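Local structure of propionate kinase (Francisella tularensis subsp. tularensis, 3KHY) at residues A369-E372 / E373-I376. The protein probably catalyses the reversible, magnesium-dependent transfer of a phosphate group from ATP to acetate or propionate, forming the acyl phosphate and ADP. Sequence-based numbering, arbitrary orientation.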
loop_
_atom_site.group_PDB
_atom_site.type_symbol
_atom_site.label_atom_id
_atom_site.label_comp_id
_atom_site.label_asym_id
_atom_site.label_seq_id
_atom_site.Cartn_x
_atom_site.Cartn_y
_atom_site.Cartn_z
ATOM N N ALA A 369 -1.690 2.263 -27.365
ATOM C CA ALA A 369 -1.979 3.672 -27.126
ATOM C C ALA A 369 -3.364 3.798 -26.520
ATOM O O ALA A 369 -4.310 3.186 -27.002
ATOM C CB ALA A 369 -1.896 4.463 -28.431
ATOM N N THR A 370 -3.495 4.578 -25.460
ATOM C CA THR A 370 -4.822 4.775 -24.892
ATOM C C THR A 370 -5.524 5.924 -25.625
ATOM O O THR A 370 -4.881 6.745 -26.277
ATOM C CB THR A 370 -4.785 4.999 -23.363
ATOM O OG1 THR A 370 -6.119 4.953 -22.841
ATOM C CG2 THR A 370 -4.168 6.337 -23.005
ATOM N N ASN A 371 -6.849 5.967 -25.542
ATOM C CA ASN A 371 -7.604 7.024 -26.209
ATOM C C ASN A 371 -8.894 7.215 -25.426
ATOM O O ASN A 371 -9.948 6.708 -25.802
ATOM C CB ASN A 371 -7.897 6.661 -27.674
ATOM C CG ASN A 371 -8.425 7.850 -28.485
ATOM O OD1 ASN A 371 -8.927 8.831 -27.925
ATOM N ND2 ASN A 371 -8.311 7.764 -29.801
ATOM N N GLU A 372 -8.787 7.905 -24.301
ATOM C CA GLU A 372 -9.911 8.021 -23.384
ATOM C C GLU A 372 -11.038 8.835 -24.012
ATOM O O GLU A 372 -12.199 8.596 -23.735
ATOM C CB GLU A 372 -9.454 8.671 -22.076
ATOM C CG GLU A 372 -8.479 7.811 -21.275
ATOM C CD GLU A 372 -7.388 8.628 -20.605
ATOM O OE1 GLU A 372 -6.383 8.964 -21.281
ATOM O OE2 GLU A 372 -7.534 8.931 -19.402
ATOM N N GLU A 373 -10.690 9.805 -24.854
ATOM C CA GLU A 373 -11.710 10.642 -25.482
ATOM C C GLU A 373 -12.546 9.801 -26.440
ATOM O O GLU A 373 -13.763 9.929 -26.480
ATOM C CB GLU A 373 -11.075 11.837 -26.218
ATOM C CG GLU A 373 -10.171 12.718 -25.355
ATOM C CD GLU A 373 -8.805 12.072 -25.060
ATOM O OE1 GLU A 373 -8.420 11.094 -25.743
ATOM O OE2 GLU A 373 -8.111 12.546 -24.135
ATOM N N LEU A 374 -11.893 8.932 -27.203
ATOM C CA LEU A 374 -12.619 7.998 -28.069
ATOM C C LEU A 374 -13.511 7.060 -27.258
ATOM O O LEU A 374 -14.639 6.766 -27.650
ATOM C CB LEU A 374 -11.648 7.188 -28.940
ATOM C CG LEU A 374 -12.249 6.128 -29.868
ATOM C CD1 LEU A 374 -13.290 6.739 -30.798
ATOM C CD2 LEU A 374 -11.150 5.442 -30.684
HETATM N N MSE A 375 -13.004 6.587 -26.122
HETATM C CA MSE A 375 -13.774 5.685 -25.284
HETATM C C MSE A 375 -15.031 6.383 -24.773
HETATM O O MSE A 375 -16.106 5.796 -24.736
HETATM C CB MSE A 375 -12.930 5.205 -24.103
HETATM C CG MSE A 375 -13.622 4.169 -23.236
HETATM SE SE MSE A 375 -13.908 2.462 -24.174
HETATM C CE MSE A 375 -15.060 1.612 -22.879
ATOM N N ILE A 376 -14.882 7.633 -24.354
ATOM C CA ILE A 376 -16.025 8.401 -23.889
ATOM C C ILE A 376 -17.032 8.575 -25.032
ATOM O O ILE A 376 -18.238 8.473 -24.820
ATOM C CB ILE A 376 -15.591 9.762 -23.338
ATOM C CG1 ILE A 376 -14.932 9.589 -21.964
ATOM C CG2 ILE A 376 -16.776 10.706 -23.228
ATOM C CD1 ILE A 376 -14.276 10.878 -21.458
HETATM O O HOH W 1 -6.290 9.598 -24.004
#
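N371 reaches forward with its side-chain oxygen over the first turn of helix 372-382: OD1 accepts from L374 N at 3.1 Å, with N-H...O at 158°. The donor nitrogen, L374 N, lies above the carbonyl plane, 58° out of it and so not on a lone pair, while the flat amide rests against L374, CG lying 3.3 Å from its CB. With CG anti to the backbone N (chi1 -168°), OD1 can reach the helix start. This is an N-cap, made in the loop joining strand 365-367 to helix 372-382, in the actin-like ATPase fold to which the acetokinase family belongs. The N371 backbone O takes M375 N, and E372 O takes I376 N at 2.9 Å, so the amides of L374, M375 and I376 all have acceptors. One water serves the two glutamates: it accepts from E372 N and donates to E372 OE1 at 2.8 Å and to E373 OE1 at 3.1 Å. E373 is bent at chi2, which folds its carboxylate back over the helix end. There OE1 lies 3.2 Å from N371 OD1, two acceptors without a bond between them; OE1 gets its hydrogen from the water, OD1 from L374 N. The other carboxylate oxygens have cationic partners, E372 OE2 in a salt bridge with R85, the predicted substrate-binding arginine, and E373 OE2 with K15, predicted to bind ATP. E372 itself is a predicted magnesium ligand.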